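Local coordinates for Blr6230 protein (Bradyrhizobium diazoefficiens USDA 110, PDB 5NGG) that probably hydrolyses beta-lactam antibiotics as a subclass B3 metallo-beta-lactamase, using two zinc ions in its active site, at residues 167-172 against 183-187; 103-107 against 144-148. One frame throughout, in Å; residues are numbered along the deposited sequence.

Interaction 1: 167-172 against 183-187; sequences TTLTAH and SWEMT. With ZN (zinc ion), chain E.
E185 reaches H172 with its chain fully stretched, CG anti to the backbone N (chi1 -179°) and CD again anti at chi2, while the ring of H172 is swung beside its own backbone N (chi1 -65°). NE2 of H172 donates to OE1 of E185 over 2.7 Å, meeting that oxygen on its anti side and only slightly out of the carboxylate plane. The other ring nitrogen, ND1 of H172, binds a zinc ion at 2.0 Å, in a site that E158 and K229 complete. Histidine suits this place because its two nitrogens can serve both partners at once; the carboxylate and the zinc ion together fix the rotation of the ring, and the carboxylate would probably make ND1 a stronger ligand.

The backbones of the two strands pair antiparallel. T170 and E185 form a hydrogen-bonded pair, T170 N giving to E185 O at 2.9 Å and E185 N returning to T170 O, and H172 with S183 forms another. Between them lies the non-hydrogen-bonded pair A171 and W184, whose side chains leave the other face of the sheet. There the methyl CB of A171 sits over the six-membered ring of W184, 4.2 Å from its centroid, a CH-pi contact for which a small residue is apt. L169 CG packs on M186 CB at 3.9 Å.

The hairpin 167-173/182-190 lies between strands 161-164 and 193-199 of a five-stranded sheet. L169, W184 and M186 turn their apolar groups onto strands 58-62 and 65-69 of the seven-stranded sheet, the two sheets packing face to face in the alpha-beta/beta-alpha sandwich of metallo-beta-lactamases. H172 and E185 lie on the face away from that core, where helix 219-232 supplies K229.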
# COMPACT_ATOMS: atom_id res chain seq x y z
N THR A 167 19.42 4.14 2.58
CA THR A 167 18.28 3.70 1.78
C THR A 167 17.44 4.88 1.32
O THR A 167 17.06 5.71 2.11
CB THR A 167 17.44 2.71 2.61
OG1 THR A 167 18.24 1.56 2.92
CG2 THR A 167 16.22 2.24 1.86
N THR A 168 17.19 4.93 0.02
CA THR A 168 16.36 5.99 -0.58
C THR A 168 15.19 5.39 -1.37
O THR A 168 15.36 4.46 -2.18
CB THR A 168 17.22 6.85 -1.51
OG1 THR A 168 18.24 7.48 -0.74
CG2 THR A 168 16.40 7.94 -2.21
N LEU A 169 14.01 5.97 -1.17
CA LEU A 169 12.83 5.63 -1.96
C LEU A 169 12.40 6.85 -2.75
O LEU A 169 12.54 8.00 -2.28
CB LEU A 169 11.67 5.14 -1.09
CG LEU A 169 11.95 3.86 -0.30
CD1 LEU A 169 12.39 4.15 1.14
CD2 LEU A 169 10.75 2.94 -0.30
N THR A 170 11.84 6.61 -3.94
CA THR A 170 11.33 7.66 -4.81
C THR A 170 9.80 7.53 -4.90
O THR A 170 9.27 6.44 -5.16
CB THR A 170 11.94 7.56 -6.22
OG1 THR A 170 13.36 7.68 -6.10
CG2 THR A 170 11.42 8.65 -7.14
N ALA A 171 9.10 8.64 -4.65
CA ALA A 171 7.65 8.71 -4.76
C ALA A 171 7.21 8.80 -6.21
O ALA A 171 7.73 9.63 -6.97
CB ALA A 171 7.13 9.91 -3.99
N HIS A 172 6.19 8.03 -6.55
CA HIS A 172 5.49 8.18 -7.82
C HIS A 172 4.02 8.44 -7.57
O HIS A 172 3.37 7.70 -6.84
CB HIS A 172 5.63 6.94 -8.68
CG HIS A 172 7.02 6.67 -9.12
ND1 HIS A 172 7.56 7.21 -10.26
CD2 HIS A 172 7.98 5.93 -8.55
CE1 HIS A 172 8.81 6.80 -10.38
NE2 HIS A 172 9.08 6.01 -9.36
N SER A 183 3.01 5.33 -5.12
CA SER A 183 3.79 4.12 -5.31
C SER A 183 5.26 4.44 -5.08
O SER A 183 5.77 5.44 -5.58
CB SER A 183 3.58 3.56 -6.71
OG SER A 183 2.21 3.18 -6.90
N TRP A 184 5.94 3.62 -4.29
CA TRP A 184 7.30 3.93 -3.85
C TRP A 184 8.33 3.00 -4.51
O TRP A 184 8.19 1.78 -4.42
CB TRP A 184 7.38 3.76 -2.34
CG TRP A 184 6.59 4.75 -1.55
CD1 TRP A 184 5.33 4.60 -1.02
CD2 TRP A 184 7.01 6.07 -1.21
NE1 TRP A 184 4.96 5.73 -0.37
CE2 TRP A 184 5.97 6.65 -0.46
CE3 TRP A 184 8.17 6.81 -1.46
CZ2 TRP A 184 6.08 7.94 0.08
CZ3 TRP A 184 8.26 8.07 -0.96
CH2 TRP A 184 7.24 8.63 -0.17
N GLU A 185 9.33 3.59 -5.15
CA GLU A 185 10.37 2.82 -5.84
C GLU A 185 11.67 2.81 -5.04
O GLU A 185 12.09 3.82 -4.49
CB GLU A 185 10.61 3.44 -7.21
CG GLU A 185 11.64 2.72 -8.05
CD GLU A 185 11.86 3.36 -9.41
OE1 GLU A 185 11.27 4.44 -9.71
OE2 GLU A 185 12.66 2.76 -10.18
N MET A 186 12.32 1.65 -4.99
CA MET A 186 13.65 1.56 -4.37
C MET A 186 14.45 0.44 -5.00
O MET A 186 13.90 -0.47 -5.60
CB MET A 186 13.61 1.38 -2.86
CG MET A 186 13.01 0.08 -2.38
SD MET A 186 13.16 -0.16 -0.59
CE MET A 186 14.87 -0.65 -0.46
N THR A 187 15.76 0.57 -4.88
CA THR A 187 16.68 -0.42 -5.41
C THR A 187 17.11 -1.37 -4.28
O THR A 187 17.42 -0.95 -3.15
CB THR A 187 17.93 0.26 -5.95
OG1 THR A 187 17.52 1.25 -6.89
CG2 THR A 187 18.90 -0.72 -6.60
ZN ZN E . 6.79 8.40 -11.73
O HOH W 1 16.97 2.90 -3.69
O HOH W 2 14.80 5.47 -5.16

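Interaction 2: 103-107 against 144-148; sequences HLDHT and DLAFP. With ZN (zinc ion), chain C; ZN (zinc ion), chain D.
T107 and F147 meet through a ring face. The hydroxyl OG1 of T107 stands 3.1 Å above the plane of the F147 ring, over its centre, and CB of T107 lies 4.0 Å from the ring centroid in a CH-pi contact. Threonine suits this place because CB supplies that contact while OG1, set between the backbone N and the carbonyl carbon (chi1 62°), turns its proton back to H103 O in a weak hydrogen bond.

The apolar contacts centre on L104. Its CB packs on CB of F147 at 3.9 Å. The two branches divide the rest: CD2 meets CD2 of L145 at 4.0 Å, the leucine side chains crossing at a slant, and CD1 reaches the carbonyl oxygens of the loop, D144 O at 3.4 Å and A146 O.

Polar links across the contact pass through water. One molecule accepts from L104 N and donates to L145 O at 2.8 Å, and another donates to both T107 O and P148 O.

Metal bonds occupy the far side of the short helix 104-107. H103, at the N-cap position, binds one zinc ion through ND1, together with H101 and H177; D105 OD2 and H106 NE2 hold the second at 2.1 Å each, with H242. A water lies between the ions, 1.9 Å from the zinc that H103 binds, and donates to D105 OD1.

H103 to H106 form the second part of the HxHxDH motif that H101 begins, and T107 follows it. The chemistry is divided accordingly: L104 and T107 face the loop 144-148, while H103, D105 and H106 serve the metals. Two zinc ions sharing this water would probably lower its pKa, consistent with the bridging hydroxide nucleophile proposed for these enzymes.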
# COMPACT_ATOMS: atom_id res chain seq x y z
N HIS A 103 -6.41 4.78 3.33
CA HIS A 103 -7.60 4.05 3.76
C HIS A 103 -7.29 3.28 5.04
O HIS A 103 -6.14 2.89 5.26
CB HIS A 103 -8.08 3.06 2.70
CG HIS A 103 -8.62 3.69 1.47
ND1 HIS A 103 -8.68 3.01 0.28
CD2 HIS A 103 -9.16 4.91 1.25
CE1 HIS A 103 -9.24 3.79 -0.63
NE2 HIS A 103 -9.54 4.95 -0.07
N LEU A 104 -8.33 3.07 5.85
CA LEU A 104 -8.15 2.51 7.20
C LEU A 104 -7.45 1.17 7.27
O LEU A 104 -6.84 0.86 8.27
CB LEU A 104 -9.48 2.40 7.95
CG LEU A 104 -10.39 1.21 7.69
CD1 LEU A 104 -11.45 1.10 8.79
CD2 LEU A 104 -11.03 1.30 6.32
N ASP A 105 -7.54 0.35 6.20
CA ASP A 105 -6.87 -0.93 6.19
C ASP A 105 -5.36 -0.82 6.01
O ASP A 105 -4.65 -1.83 6.17
CB ASP A 105 -7.50 -1.90 5.17
CG ASP A 105 -7.61 -1.38 3.74
OD1 ASP A 105 -7.92 -0.17 3.54
OD2 ASP A 105 -7.39 -2.24 2.84
N HIS A 106 -4.86 0.39 5.73
CA HIS A 106 -3.42 0.65 5.63
C HIS A 106 -2.92 1.69 6.62
O HIS A 106 -1.71 1.80 6.83
CB HIS A 106 -3.07 1.06 4.20
CG HIS A 106 -3.64 0.12 3.18
ND1 HIS A 106 -3.19 -1.18 3.07
CD2 HIS A 106 -4.71 0.22 2.37
CE1 HIS A 106 -3.96 -1.82 2.20
NE2 HIS A 106 -4.88 -0.98 1.75
N THR A 107 -3.82 2.46 7.23
CA THR A 107 -3.44 3.58 8.11
C THR A 107 -3.80 3.37 9.56
O THR A 107 -3.55 4.24 10.40
CB THR A 107 -4.17 4.85 7.67
OG1 THR A 107 -5.57 4.59 7.84
CG2 THR A 107 -3.90 5.24 6.24
N ASP A 144 -17.48 3.32 10.17
CA ASP A 144 -16.78 2.05 10.04
C ASP A 144 -15.61 2.11 9.03
O ASP A 144 -14.87 1.13 8.88
CB ASP A 144 -17.77 0.92 9.77
CG ASP A 144 -18.68 0.67 10.97
OD1 ASP A 144 -18.21 0.14 11.99
OD2 ASP A 144 -19.88 1.02 10.89
N LEU A 145 -15.44 3.26 8.36
CA LEU A 145 -14.26 3.50 7.52
C LEU A 145 -13.31 4.55 8.12
O LEU A 145 -12.30 4.91 7.52
CB LEU A 145 -14.71 3.88 6.11
CG LEU A 145 -15.59 2.87 5.37
CD1 LEU A 145 -16.04 3.44 4.04
CD2 LEU A 145 -14.84 1.55 5.15
N ALA A 146 -13.62 5.01 9.32
CA ALA A 146 -12.76 5.96 10.01
C ALA A 146 -11.54 5.28 10.61
O ALA A 146 -11.49 4.07 10.81
CB ALA A 146 -13.56 6.67 11.09
N PHE A 147 -10.53 6.10 10.89
CA PHE A 147 -9.30 5.62 11.56
C PHE A 147 -8.72 6.72 12.41
O PHE A 147 -9.08 7.88 12.22
CB PHE A 147 -8.29 5.09 10.53
CG PHE A 147 -7.87 6.10 9.50
CD1 PHE A 147 -6.77 6.94 9.71
CD2 PHE A 147 -8.56 6.19 8.30
CE1 PHE A 147 -6.38 7.85 8.75
CE2 PHE A 147 -8.16 7.08 7.32
CZ PHE A 147 -7.07 7.92 7.55
N PRO A 148 -7.78 6.40 13.31
CA PRO A 148 -7.23 7.48 14.16
C PRO A 148 -6.42 8.48 13.36
O PRO A 148 -5.49 8.11 12.66
CB PRO A 148 -6.38 6.71 15.18
CG PRO A 148 -6.97 5.34 15.21
CD PRO A 148 -7.36 5.07 13.78
ZN ZN C . -6.62 -1.72 0.93
ZN ZN D . -7.64 1.31 -0.26
O HOH W 3 -10.66 4.69 5.29
O HOH W 4 -7.98 -0.18 0.79
O HOH W 5 -3.86 5.83 12.71

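Interaction 2 closes before interaction 1 opens along the chain, and the two lie on opposite sides of the molecule's centre, their own centres 24 Å apart and their nearest atoms about 10 Å apart. Both belong to the metallo-beta-lactamase domain. Residues 103-107 follow strand 94-98 of the seven-stranded sheet and 144-148 lie in the loop between helix 128-133 and strand 154-156, whereas interaction 1 joins neighbouring strands of the five-stranded sheet. Metal coordination links them: the loop between strands 167-173 and 182-190 carries H177, which shares a zinc ion with H103. The zinc ion on H172 is separate, so one fold presents a two-metal active site and a further metal site elsewhere.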